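Local structure of MIX1 (Leishmania major, 3HA4) at residues 37-41 / 69-73; 58-62 / 100-104; 65-70 / 113-119; 76-80 / 135-141; 105-109 / 126-130. The protein is a homodimer-forming membrane protein, probably mitochondrial, that probably serves as an all-helical, TPR-like scaffold for protein-protein interactions. One frame throughout, in Å; residues are numbered along the deposited sequence.

Contact 1 of 5, residues 37-41 / 69-73; sequences LHQRV and WLIPL
In the TPR-like, all-helical fold of MIX1, the middle of helix 34-42 packs on the first turn of helix 70-81. Residues 37-41 are helical throughout, with Val-41 N bonded to Leu-37 O at 3.1 Å. Trp-69 is still loop (phi/psi -111/-25), but its O accepts from Leu-73 N at 2.8 Å, and helical angles begin at Leu-70. His-38 and Ile-71 set the register, their CA atoms 6.0 Å apart. Trp-69 turns its indole off to helices 94-109 and 123-137. Leu-70 (chi1 t, chi2 p) aims its CA-CB bond at helix 34-42 and brings CG to 3.7 Å from His-38 CD2; Trp-69 of the second subunit packs on this leucine. Ile-71, in the mt rotamer, is the central residue: its CD1 lies 3.9 Å from Leu-37 CG, and its CG1 meets the edge of the His-38 imidazole. The CA-CB bond of Pro-72 points away from helix 34-42 and its ring packs on Val-101 and Gln-104, while Leu-73 reaches His-38 of the second subunit. The segments meet by van der Waals contact, the His-38 ring among aliphatic side chains, and form part of the dimer interface. Val-41 CG2 closes the contact, 4.2 Å from Ile-71 CG2.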
# COMPACT_ATOMS: atom_id res chain seq x y z
N LEU A 37 -6.84 -3.31 -9.62
CA LEU A 37 -5.55 -3.94 -9.59
C LEU A 37 -4.87 -3.77 -8.26
O LEU A 37 -4.31 -4.67 -7.73
CB LEU A 37 -4.69 -3.40 -10.70
CG LEU A 37 -3.33 -4.02 -10.94
CD1 LEU A 37 -3.41 -5.46 -11.12
CD2 LEU A 37 -2.61 -3.39 -12.04
N HIS A 38 -4.95 -2.58 -7.71
CA HIS A 38 -4.44 -2.34 -6.41
C HIS A 38 -5.22 -3.14 -5.39
O HIS A 38 -4.67 -3.71 -4.52
CB HIS A 38 -4.49 -0.86 -6.09
CG HIS A 38 -4.17 -0.54 -4.68
ND1 HIS A 38 -5.11 -0.57 -3.69
CD2 HIS A 38 -3.02 -0.19 -4.08
CE1 HIS A 38 -4.56 -0.26 -2.54
NE2 HIS A 38 -3.29 -0.02 -2.76
N GLN A 39 -6.51 -3.18 -5.54
CA GLN A 39 -7.39 -3.96 -4.69
C GLN A 39 -7.11 -5.48 -4.76
O GLN A 39 -7.17 -6.18 -3.75
CB GLN A 39 -8.85 -3.66 -5.00
CG GLN A 39 -9.86 -4.38 -4.13
CD GLN A 39 -11.29 -4.08 -4.55
OE1 GLN A 39 -12.09 -3.58 -3.76
NE2 GLN A 39 -11.60 -4.38 -5.80
N ARG A 40 -6.73 -5.96 -5.92
CA ARG A 40 -6.43 -7.35 -6.09
C ARG A 40 -5.12 -7.73 -5.46
O ARG A 40 -4.94 -8.79 -4.94
CB ARG A 40 -6.39 -7.66 -7.56
CG ARG A 40 -7.61 -8.25 -8.03
CD ARG A 40 -7.80 -8.21 -9.48
NE ARG A 40 -9.21 -8.38 -9.74
CZ ARG A 40 -9.75 -8.65 -10.92
NH1 ARG A 40 -8.99 -8.77 -11.98
NH2 ARG A 40 -11.04 -8.80 -11.04
N VAL A 41 -4.20 -6.81 -5.51
CA VAL A 41 -2.88 -7.02 -4.98
C VAL A 41 -2.88 -6.96 -3.47
O VAL A 41 -2.11 -7.60 -2.82
CB VAL A 41 -1.91 -5.99 -5.54
CG1 VAL A 41 -0.66 -5.95 -4.75
CG2 VAL A 41 -1.60 -6.27 -6.95
N TRP A 69 4.14 3.67 -7.61
CA TRP A 69 4.96 3.18 -6.50
C TRP A 69 4.12 2.39 -5.50
O TRP A 69 4.63 1.55 -4.77
CB TRP A 69 5.69 4.34 -5.77
CG TRP A 69 4.73 5.37 -5.29
CD1 TRP A 69 4.23 6.41 -6.00
CD2 TRP A 69 4.09 5.41 -4.01
NE1 TRP A 69 3.33 7.11 -5.24
CE2 TRP A 69 3.23 6.51 -4.01
CE3 TRP A 69 4.17 4.62 -2.86
CZ2 TRP A 69 2.46 6.86 -2.91
CZ3 TRP A 69 3.40 4.97 -1.77
CH2 TRP A 69 2.56 6.08 -1.80
N LEU A 70 2.82 2.68 -5.46
CA LEU A 70 1.92 2.10 -4.47
C LEU A 70 1.84 0.58 -4.59
O LEU A 70 2.00 -0.15 -3.62
CB LEU A 70 0.53 2.72 -4.57
CG LEU A 70 -0.43 2.42 -3.42
CD1 LEU A 70 0.30 2.43 -2.07
CD2 LEU A 70 -1.58 3.41 -3.41
N ILE A 71 1.58 0.11 -5.80
CA ILE A 71 1.48 -1.32 -6.01
C ILE A 71 2.82 -2.02 -5.74
O ILE A 71 2.86 -3.04 -5.05
CB ILE A 71 0.88 -1.65 -7.39
CG1 ILE A 71 -0.61 -1.29 -7.37
CG2 ILE A 71 1.11 -3.12 -7.75
CD1 ILE A 71 -1.36 -1.59 -8.66
N PRO A 72 3.93 -1.46 -6.26
CA PRO A 72 5.25 -2.03 -5.93
C PRO A 72 5.54 -2.06 -4.43
O PRO A 72 6.16 -3.00 -3.94
CB PRO A 72 6.22 -1.10 -6.66
CG PRO A 72 5.43 -0.64 -7.85
CD PRO A 72 4.02 -0.46 -7.34
N LEU A 73 5.10 -1.03 -3.71
CA LEU A 73 5.21 -1.02 -2.26
C LEU A 73 4.45 -2.22 -1.66
O LEU A 73 4.98 -2.95 -0.82
CB LEU A 73 4.65 0.29 -1.71
CG LEU A 73 4.72 0.54 -0.20
CD1 LEU A 73 6.15 0.73 0.22
CD2 LEU A 73 3.87 1.74 0.17

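Contact 2 of 5, residues 58-62 / 100-104; sequences WEQTK and EVLMQ
Glu-100 OE1 receives two donors from helix 54-64: Lys-62 NZ at 2.6 Å, a salt bridge, and Trp-58 NE1 at 2.8 Å. Lys-62 NZ also lies 3.3 Å from Glu-59 OE2 on its own helix, so one lysine links two carboxylates. Glu-100 extends in the mt rotamer; Trp-58 has chi1 t and chi2 -131°, which carries its indole across the gap. The ring's six-membered part receives Val-101 CG2 over one face, a CH-pi contact 3.8 Å from the centroid and 15° off the normal. Gln-104 OE1 comes within 3.7 Å of Lys-62 CA, while its NE2 turns to the carbonyl oxygens of Asp-68 and Tyr-65. Both segments are helical: in this TPR-like fold the non-consecutive helices 54-64 and 94-109 run nearly parallel, at 23°, their axes 11.5 Å apart; CA atoms pair as Trp-58 with Val-101 (8.4 Å) and Lys-62 with Gln-104 (7.5 Å). Long side chains span this spacing, and helix 70-81 lines the contact, with Leu-75 on Trp-58 and Pro-72 on Val-101.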
# COMPACT_ATOMS: atom_id res chain seq x y z
N TRP A 58 1.69 -8.43 -11.65
CA TRP A 58 2.93 -7.66 -11.64
C TRP A 58 3.23 -7.16 -13.04
O TRP A 58 3.55 -5.98 -13.24
CB TRP A 58 4.10 -8.51 -11.11
CG TRP A 58 5.42 -7.80 -11.29
CD1 TRP A 58 6.57 -8.31 -11.84
CD2 TRP A 58 5.71 -6.44 -10.96
NE1 TRP A 58 7.56 -7.35 -11.85
CE2 TRP A 58 7.06 -6.20 -11.32
CE3 TRP A 58 4.96 -5.41 -10.39
CZ2 TRP A 58 7.67 -4.97 -11.11
CZ3 TRP A 58 5.57 -4.17 -10.19
CH2 TRP A 58 6.91 -3.97 -10.56
N GLU A 59 3.12 -8.07 -14.00
CA GLU A 59 3.29 -7.77 -15.42
C GLU A 59 2.33 -6.68 -15.88
O GLU A 59 2.70 -5.80 -16.65
CB GLU A 59 3.08 -9.03 -16.25
CG GLU A 59 3.63 -8.89 -17.65
CD GLU A 59 5.01 -8.29 -17.63
OE1 GLU A 59 5.20 -7.22 -18.26
OE2 GLU A 59 5.90 -8.89 -16.97
N GLN A 60 1.10 -6.74 -15.39
CA GLN A 60 0.15 -5.68 -15.70
C GLN A 60 0.60 -4.33 -15.15
O GLN A 60 0.36 -3.30 -15.80
CB GLN A 60 -1.26 -6.02 -15.22
CG GLN A 60 -1.84 -7.25 -15.91
CD GLN A 60 -3.14 -7.72 -15.29
OE1 GLN A 60 -3.33 -7.66 -14.09
NE2 GLN A 60 -4.04 -8.21 -16.13
N THR A 61 1.24 -4.31 -13.98
CA THR A 61 1.59 -3.02 -13.42
C THR A 61 2.84 -2.42 -14.09
O THR A 61 2.87 -1.24 -14.37
CB THR A 61 1.68 -2.99 -11.87
OG1 THR A 61 3.04 -3.03 -11.45
CG2 THR A 61 0.93 -4.14 -11.27
N LYS A 62 3.83 -3.25 -14.40
CA LYS A 62 5.00 -2.77 -15.14
C LYS A 62 4.57 -2.19 -16.48
O LYS A 62 5.13 -1.21 -16.96
CB LYS A 62 5.97 -3.91 -15.42
CG LYS A 62 6.66 -4.48 -14.23
CD LYS A 62 7.83 -5.33 -14.67
CE LYS A 62 7.36 -6.68 -15.19
NZ LYS A 62 8.48 -7.67 -15.32
N GLU A 100 12.76 -6.57 -10.38
CA GLU A 100 11.92 -5.72 -11.20
C GLU A 100 11.13 -4.72 -10.38
O GLU A 100 11.03 -3.56 -10.74
CB GLU A 100 10.98 -6.56 -12.05
CG GLU A 100 11.71 -7.46 -13.01
CD GLU A 100 10.79 -8.44 -13.70
OE1 GLU A 100 9.66 -8.66 -13.20
OE2 GLU A 100 11.20 -8.98 -14.74
N VAL A 101 10.57 -5.17 -9.26
CA VAL A 101 9.88 -4.27 -8.35
C VAL A 101 10.86 -3.21 -7.84
O VAL A 101 10.54 -2.01 -7.80
CB VAL A 101 9.25 -5.01 -7.16
CG1 VAL A 101 8.54 -4.04 -6.24
CG2 VAL A 101 8.29 -6.06 -7.67
N LEU A 102 12.06 -3.65 -7.48
CA LEU A 102 13.13 -2.75 -7.08
C LEU A 102 13.39 -1.72 -8.20
O LEU A 102 13.30 -0.51 -7.97
CB LEU A 102 14.40 -3.53 -6.72
CG LEU A 102 15.67 -2.70 -6.54
CD1 LEU A 102 15.48 -1.62 -5.48
CD2 LEU A 102 16.89 -3.57 -6.22
N MET A 103 13.65 -2.21 -9.40
CA MET A 103 13.85 -1.33 -10.56
C MET A 103 12.73 -0.29 -10.76
O MET A 103 13.02 0.89 -11.01
CB MET A 103 14.03 -2.16 -11.82
CG MET A 103 14.58 -1.37 -13.00
SD MET A 103 14.78 -2.38 -14.50
CE MET A 103 15.50 -3.87 -13.81
N GLN A 104 11.47 -0.70 -10.67
CA GLN A 104 10.40 0.27 -10.87
C GLN A 104 10.34 1.34 -9.77
O GLN A 104 10.11 2.51 -10.05
CB GLN A 104 9.04 -0.40 -11.04
CG GLN A 104 7.88 0.57 -10.89
CD GLN A 104 6.64 0.13 -11.64
OE1 GLN A 104 6.72 -0.64 -12.59
NE2 GLN A 104 5.49 0.63 -11.23

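Contact 3 of 5, residues 65-70 / 113-119; sequences YPADWL and VSDPNGG
Two interhelical loops, each with a type I beta turn (Tyr-65 to Asp-68 and Pro-116 to Gly-119), meet at one end of the helical bundle. CA atoms approach to 4.2 Å at Asp-68/Pro-116 and 5.0 Å at Leu-70/Gly-118. Among the polar contacts, Asp-68 (chi1 t) uses OD1 to cap helix 70-81 through a weak bond from Leu-70 N (3.2 Å) and to take another weak one from Gly-118 N (2.9 Å); its OD2 accepts from Trp-34 NE1. Asn-117 reaches outward, its ND2 bonded to Asp-124 of the second subunit, tying the turn to the dimer. The apolar contacts centre on Ala-67, whose CB lies 3.7 Å from Val-113 CG1, and on Pro-116 CB, 3.6 Å from Trp-69 CD1. A CB on Gly-118 would clash, 2.7 Å from Trp-69 CE2, and at Gly-119 (phi/psi 107/-180) one would jam against Gly-118 O, though this turn is poorly ordered. With chi1 at 56°, Trp-69 directs NE1 to Gly-119 O, a hydrogen bond of 3.2 Å and 159°.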
# COMPACT_ATOMS: atom_id res chain seq x y z
N TYR A 65 1.30 0.61 -15.69
CA TYR A 65 1.57 1.61 -14.67
C TYR A 65 3.03 1.60 -14.19
O TYR A 65 3.30 1.48 -13.00
CB TYR A 65 0.60 1.42 -13.49
CG TYR A 65 -0.82 1.24 -13.92
CD1 TYR A 65 -1.57 2.33 -14.36
CD2 TYR A 65 -1.43 -0.01 -13.93
CE1 TYR A 65 -2.88 2.18 -14.78
CE2 TYR A 65 -2.76 -0.17 -14.36
CZ TYR A 65 -3.48 0.93 -14.78
OH TYR A 65 -4.78 0.82 -15.21
N PRO A 66 3.98 1.77 -15.12
CA PRO A 66 5.42 1.71 -14.80
C PRO A 66 5.86 2.85 -13.89
O PRO A 66 6.97 2.79 -13.34
CB PRO A 66 6.10 1.89 -16.16
CG PRO A 66 5.07 2.55 -17.05
CD PRO A 66 3.70 2.36 -16.44
N ALA A 67 5.03 3.87 -13.74
CA ALA A 67 5.35 5.01 -12.89
C ALA A 67 4.77 4.92 -11.48
O ALA A 67 5.07 5.77 -10.64
CB ALA A 67 4.92 6.32 -13.53
N ASP A 68 3.95 3.91 -11.22
CA ASP A 68 3.33 3.76 -9.91
C ASP A 68 4.28 3.19 -8.84
O ASP A 68 5.10 2.31 -9.13
CB ASP A 68 2.09 2.87 -9.99
CG ASP A 68 1.36 2.76 -8.66
OD1 ASP A 68 1.16 3.82 -8.00
OD2 ASP A 68 0.99 1.63 -8.26
N TRP A 69 4.14 3.67 -7.61
CA TRP A 69 4.96 3.18 -6.50
C TRP A 69 4.12 2.39 -5.50
O TRP A 69 4.63 1.55 -4.77
CB TRP A 69 5.69 4.34 -5.77
CG TRP A 69 4.73 5.37 -5.29
CD1 TRP A 69 4.23 6.41 -6.00
CD2 TRP A 69 4.09 5.41 -4.01
NE1 TRP A 69 3.33 7.11 -5.24
CE2 TRP A 69 3.23 6.51 -4.01
CE3 TRP A 69 4.17 4.62 -2.86
CZ2 TRP A 69 2.46 6.86 -2.91
CZ3 TRP A 69 3.40 4.97 -1.77
CH2 TRP A 69 2.56 6.08 -1.80
N LEU A 70 2.82 2.68 -5.46
CA LEU A 70 1.92 2.10 -4.47
C LEU A 70 1.84 0.58 -4.59
O LEU A 70 2.00 -0.15 -3.62
CB LEU A 70 0.53 2.72 -4.57
CG LEU A 70 -0.43 2.42 -3.42
CD1 LEU A 70 0.30 2.43 -2.07
CD2 LEU A 70 -1.58 3.41 -3.41
N VAL A 113 10.62 8.10 -14.47
CA VAL A 113 9.31 7.82 -14.92
C VAL A 113 8.44 8.76 -14.12
O VAL A 113 8.80 9.15 -13.06
CB VAL A 113 9.02 6.38 -14.67
CG1 VAL A 113 8.65 6.15 -13.30
CG2 VAL A 113 8.04 5.90 -15.58
N SER A 114 7.30 9.16 -14.63
CA SER A 114 6.51 10.10 -13.87
C SER A 114 5.02 9.95 -13.99
O SER A 114 4.52 9.25 -14.83
CB SER A 114 6.96 11.53 -14.12
OG SER A 114 6.58 11.98 -15.38
N ASP A 115 4.31 10.65 -13.12
CA ASP A 115 2.90 10.52 -13.00
C ASP A 115 2.42 9.32 -12.26
O ASP A 115 1.54 8.64 -12.71
CB ASP A 115 2.29 10.50 -14.36
CG ASP A 115 1.56 11.72 -14.65
OD1 ASP A 115 0.42 11.63 -15.10
OD2 ASP A 115 2.13 12.78 -14.39
N PRO A 116 3.04 9.05 -11.12
CA PRO A 116 2.70 7.86 -10.34
C PRO A 116 1.30 7.85 -9.84
O PRO A 116 0.78 8.83 -9.36
CB PRO A 116 3.67 7.95 -9.17
CG PRO A 116 4.77 8.74 -9.67
CD PRO A 116 4.14 9.78 -10.49
N ASN A 117 0.69 6.69 -9.96
CA ASN A 117 -0.69 6.46 -9.62
C ASN A 117 -0.97 6.68 -8.18
O ASN A 117 -2.04 7.10 -7.83
CB ASN A 117 -1.11 5.07 -10.04
CG ASN A 117 -1.00 4.87 -11.51
OD1 ASN A 117 0.06 4.71 -12.04
ND2 ASN A 117 -2.12 4.93 -12.18
N GLY A 118 -0.01 6.36 -7.34
CA GLY A 118 -0.19 6.45 -5.91
C GLY A 118 -0.26 7.88 -5.47
O GLY A 118 -0.47 8.20 -4.32
N GLY A 119 0.01 8.77 -6.41
CA GLY A 119 0.13 10.16 -6.10
C GLY A 119 1.54 10.66 -6.14
O GLY A 119 2.47 9.96 -6.41

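Contact 4 of 5, residues 76-80 / 135-141; sequences TQVLK and DLENMDL
Residues 76-80 form a regular helical piece of helix 70-81, with Lys-80 N bonded to Thr-76 O at 2.6 Å. Opposite, Asp-135 to Glu-137 are helical and belong to helix 123-137; by Met-139 and Asp-140 the backbone is extended (-101/138 and -130/121), and the chain runs on past helix 70-81 as a tail. The CA atoms pair as Thr-76 with Leu-136 (6.9 Å), Lys-80 with Asp-135 (7.5 Å) and Leu-79 with Leu-141 (8.2 Å). Lys-80, its chi angles all t, stretches NZ to Asp-135 OD2 in a 2.8 Å salt bridge. The same OD2 takes a hydrogen bond from a water at 2.8 Å, and that water accepts from Gln-77 NE2 at 3.1 Å. Next to these polar groups Leu-79 (mt) is the apolar hub: its CD1 lies 4.2 Å from Leu-136 CD2, its CB 3.7 Å from Met-139 SD, and its CD2 4.1 Å from Leu-141 CD1. Thr-76 puts OG1 3.5 Å from Leu-136 CD1, though that hydroxyl is hydrogen-bonded to Pro-72 O. In this TPR-like, all-helical fold the segment after helix 123-137 thus packs on a non-consecutive helix, 70-81, through Met-139 and Leu-141. Helix 94-109 also borders the contact, Val-101 touching Thr-76 and Leu-105 touching Leu-136, and Gln-39 of the second subunit packs against Asp-135.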
# COMPACT_ATOMS: atom_id res chain seq x y z
N THR A 76 6.15 -5.42 -2.42
CA THR A 76 7.32 -5.55 -1.56
C THR A 76 6.94 -6.23 -0.24
O THR A 76 7.64 -7.12 0.22
CB THR A 76 7.99 -4.20 -1.26
OG1 THR A 76 8.47 -3.63 -2.47
CG2 THR A 76 9.17 -4.40 -0.32
N GLN A 77 5.83 -5.80 0.35
CA GLN A 77 5.31 -6.47 1.55
C GLN A 77 4.97 -7.94 1.27
O GLN A 77 5.23 -8.80 2.11
CB GLN A 77 4.07 -5.75 2.13
CG GLN A 77 4.22 -4.24 2.31
CD GLN A 77 5.61 -3.82 2.77
OE1 GLN A 77 6.20 -4.41 3.69
NE2 GLN A 77 6.15 -2.81 2.13
N VAL A 78 4.40 -8.23 0.10
CA VAL A 78 4.20 -9.63 -0.30
C VAL A 78 5.53 -10.39 -0.34
O VAL A 78 5.64 -11.46 0.25
CB VAL A 78 3.40 -9.78 -1.63
CG1 VAL A 78 3.33 -11.24 -2.05
CG2 VAL A 78 2.00 -9.22 -1.47
N LEU A 79 6.54 -9.84 -1.01
CA LEU A 79 7.85 -10.49 -1.04
C LEU A 79 8.51 -10.56 0.35
O LEU A 79 9.13 -11.56 0.70
CB LEU A 79 8.77 -9.78 -2.03
CG LEU A 79 8.22 -9.70 -3.44
CD1 LEU A 79 9.14 -8.88 -4.35
CD2 LEU A 79 8.04 -11.11 -3.97
N LYS A 80 8.39 -9.49 1.12
CA LYS A 80 8.89 -9.45 2.50
C LYS A 80 8.32 -10.55 3.40
O LYS A 80 9.05 -11.36 3.97
CB LYS A 80 8.54 -8.09 3.10
CG LYS A 80 9.41 -7.63 4.25
CD LYS A 80 9.27 -6.11 4.41
CE LYS A 80 9.83 -5.62 5.72
NZ LYS A 80 9.59 -4.16 5.86
N ASP A 135 14.50 -2.60 1.73
CA ASP A 135 13.91 -3.91 1.98
C ASP A 135 14.24 -4.83 0.81
O ASP A 135 14.74 -5.94 1.01
CB ASP A 135 12.41 -3.79 2.19
CG ASP A 135 12.06 -3.29 3.57
OD1 ASP A 135 12.93 -3.41 4.46
OD2 ASP A 135 10.94 -2.79 3.78
N LEU A 136 13.98 -4.36 -0.40
CA LEU A 136 14.24 -5.17 -1.58
C LEU A 136 15.72 -5.49 -1.67
O LEU A 136 16.11 -6.65 -1.76
CB LEU A 136 13.73 -4.48 -2.84
CG LEU A 136 12.20 -4.38 -2.86
CD1 LEU A 136 11.68 -3.36 -3.90
CD2 LEU A 136 11.61 -5.79 -3.09
N GLU A 137 16.55 -4.48 -1.64
CA GLU A 137 17.98 -4.68 -1.66
C GLU A 137 18.47 -5.70 -0.62
O GLU A 137 19.34 -6.47 -0.89
CB GLU A 137 18.69 -3.34 -1.51
CG GLU A 137 18.56 -2.38 -2.65
CD GLU A 137 19.48 -2.70 -3.74
OE1 GLU A 137 20.11 -3.72 -3.65
OE2 GLU A 137 19.58 -1.96 -4.71
N ASN A 138 17.86 -5.69 0.55
CA ASN A 138 18.28 -6.59 1.63
C ASN A 138 17.76 -8.02 1.49
O ASN A 138 18.09 -8.90 2.28
CB ASN A 138 17.90 -5.99 2.99
CG ASN A 138 18.96 -5.03 3.51
OD1 ASN A 138 20.15 -5.30 3.40
ND2 ASN A 138 18.52 -3.91 4.07
N MET A 139 16.97 -8.24 0.45
CA MET A 139 16.23 -9.47 0.29
C MET A 139 16.93 -10.36 -0.71
O MET A 139 17.43 -9.89 -1.74
CB MET A 139 14.83 -9.11 -0.22
CG MET A 139 13.73 -10.08 0.08
SD MET A 139 12.16 -9.45 -0.54
CE MET A 139 11.86 -8.06 0.57
N ASP A 140 17.01 -11.66 -0.40
CA ASP A 140 17.37 -12.68 -1.39
C ASP A 140 16.34 -13.82 -1.34
O ASP A 140 16.13 -14.45 -0.31
CB ASP A 140 18.79 -13.22 -1.18
CG ASP A 140 19.26 -14.11 -2.33
OD1 ASP A 140 18.43 -14.53 -3.15
OD2 ASP A 140 20.48 -14.38 -2.41
N LEU A 141 15.69 -14.05 -2.48
CA LEU A 141 14.55 -14.94 -2.57
C LEU A 141 14.88 -16.17 -3.41
O LEU A 141 13.99 -16.93 -3.81
CB LEU A 141 13.35 -14.20 -3.17
CG LEU A 141 12.96 -12.92 -2.43
CD1 LEU A 141 11.95 -12.12 -3.22
CD2 LEU A 141 12.43 -13.24 -1.03
O HOH W 1 8.78 -1.38 2.81

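Contact 5 of 5, residues 105-109 / 126-130; sequences LLNVK and EEIIS
This is an antiparallel helix-helix contact, in which the C-terminal end of helix 94-109 packs against helix 123-137, the next helix in the chain; such a helix-turn-helix pairing is the basic unit of TPR-like folds. Both segments are helical; their axes come within 10.0 Å and their directions differ by 151° (signed crossing -151°). The CA atoms of Leu-105 and Ile-129 lie 6.5 Å apart, those of Lys-109 and Glu-126 5.9 Å. Ile-129 (mt) directs its CA-CB bond toward the other helix and has the largest covered area, closely followed by Lys-109: Ile-129 CG2 sits 4.0 Å from Leu-105 CD2 and 4.0 Å from Lys-109 CB, while its CD1 reaches Val-108 CG1 at 4.0 Å. Trp-69 extends this apolar patch, touching both Leu-105 and Ile-129. Lys-109, all four chi angles t, reaches across to helix 123-137, past Glu-126 OE1 (3.9 Å from CE), and gives a hydrogen bond from NZ to Ser-130 OG at 2.8 Å. Ser-130 OG in turn donates to Glu-126 O at 3.0 Å. The serine hydroxyl relays between the lysine and a backbone carbonyl, so the helices are joined by an apolar inner face with a polar link along its outer border.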
# COMPACT_ATOMS: atom_id res chain seq x y z
N LEU A 105 10.55 0.92 -8.52
CA LEU A 105 10.58 1.86 -7.40
C LEU A 105 11.73 2.84 -7.58
O LEU A 105 11.57 4.03 -7.33
CB LEU A 105 10.69 1.13 -6.05
CG LEU A 105 9.38 0.52 -5.54
CD1 LEU A 105 9.61 -0.40 -4.36
CD2 LEU A 105 8.43 1.62 -5.17
N LEU A 106 12.86 2.33 -8.05
CA LEU A 106 14.02 3.18 -8.29
C LEU A 106 13.75 4.19 -9.41
O LEU A 106 14.19 5.35 -9.30
CB LEU A 106 15.29 2.35 -8.58
CG LEU A 106 15.92 1.64 -7.38
CD1 LEU A 106 17.11 0.80 -7.80
CD2 LEU A 106 16.32 2.64 -6.29
N ASN A 107 13.04 3.77 -10.46
CA ASN A 107 12.65 4.68 -11.54
C ASN A 107 11.78 5.80 -11.01
O ASN A 107 11.93 6.95 -11.41
CB ASN A 107 11.91 3.96 -12.69
CG ASN A 107 12.82 3.09 -13.56
OD1 ASN A 107 14.03 3.31 -13.63
ND2 ASN A 107 12.23 2.09 -14.22
N VAL A 108 10.86 5.48 -10.10
CA VAL A 108 9.98 6.51 -9.55
C VAL A 108 10.75 7.48 -8.66
O VAL A 108 10.56 8.69 -8.73
CB VAL A 108 8.85 5.88 -8.72
CG1 VAL A 108 8.09 6.96 -7.97
CG2 VAL A 108 7.91 5.06 -9.62
N LYS A 109 11.63 6.93 -7.83
CA LYS A 109 12.40 7.71 -6.88
C LYS A 109 13.30 8.73 -7.58
O LYS A 109 13.47 9.84 -7.11
CB LYS A 109 13.22 6.78 -5.97
CG LYS A 109 14.34 7.48 -5.22
CD LYS A 109 14.87 6.66 -4.04
CE LYS A 109 15.99 7.42 -3.34
NZ LYS A 109 16.65 6.64 -2.27
N GLU A 126 8.95 9.71 -1.13
CA GLU A 126 10.22 9.28 -1.62
C GLU A 126 10.97 8.59 -0.57
O GLU A 126 11.88 7.88 -0.85
CB GLU A 126 11.04 10.45 -2.05
CG GLU A 126 12.47 10.16 -1.87
CD GLU A 126 13.33 11.08 -2.64
OE1 GLU A 126 14.55 10.95 -2.55
OE2 GLU A 126 12.79 11.95 -3.34
N GLU A 127 10.59 8.81 0.67
CA GLU A 127 11.24 8.18 1.79
C GLU A 127 10.70 6.79 2.03
O GLU A 127 11.43 5.92 2.35
CB GLU A 127 11.05 9.03 3.04
CG GLU A 127 12.06 10.13 3.23
CD GLU A 127 11.77 11.00 4.43
OE1 GLU A 127 11.43 10.46 5.48
OE2 GLU A 127 11.88 12.22 4.35
N ILE A 128 9.41 6.61 1.91
CA ILE A 128 8.77 5.33 2.03
C ILE A 128 9.22 4.37 0.95
O ILE A 128 9.28 3.19 1.17
CB ILE A 128 7.26 5.51 2.08
CG1 ILE A 128 6.63 4.47 2.96
CG2 ILE A 128 6.65 5.44 0.75
CD1 ILE A 128 5.20 4.50 2.94
N ILE A 129 9.55 4.92 -0.20
CA ILE A 129 10.11 4.23 -1.32
C ILE A 129 11.54 3.86 -1.09
O ILE A 129 11.98 2.85 -1.51
CB ILE A 129 10.01 5.10 -2.57
CG1 ILE A 129 8.57 5.29 -2.97
CG2 ILE A 129 10.76 4.54 -3.71
CD1 ILE A 129 8.40 6.14 -4.09
N SER A 130 12.27 4.69 -0.40
CA SER A 130 13.61 4.37 -0.05
C SER A 130 13.67 3.24 0.94
O SER A 130 14.55 2.44 0.91
CB SER A 130 14.27 5.58 0.55
OG SER A 130 14.50 6.52 -0.42

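From the N terminus, helix 34-42 meets the start of helix 70-81 in contact 1, closing a loop around helix 54-64. That helix then pairs with helix 94-109 in contact 2, which crosses contact 1 along the chain. Contact 3 opens on 65-70, sharing Trp-69 and Leu-70 with contact 1; it joins two interhelical loops and crosses contacts 2, 4 and 5. Contact 4, which also crosses contact 2, brings the end of helix 123-137 and its tail back to helix 70-81; contact 5, nested in that loop, pairs the consecutive helices 94-109 and 123-137 and closes the connection between them. Contacts 3 and 4 lie on opposite sides of the chain's centre. All but contact 2 also touch the second subunit.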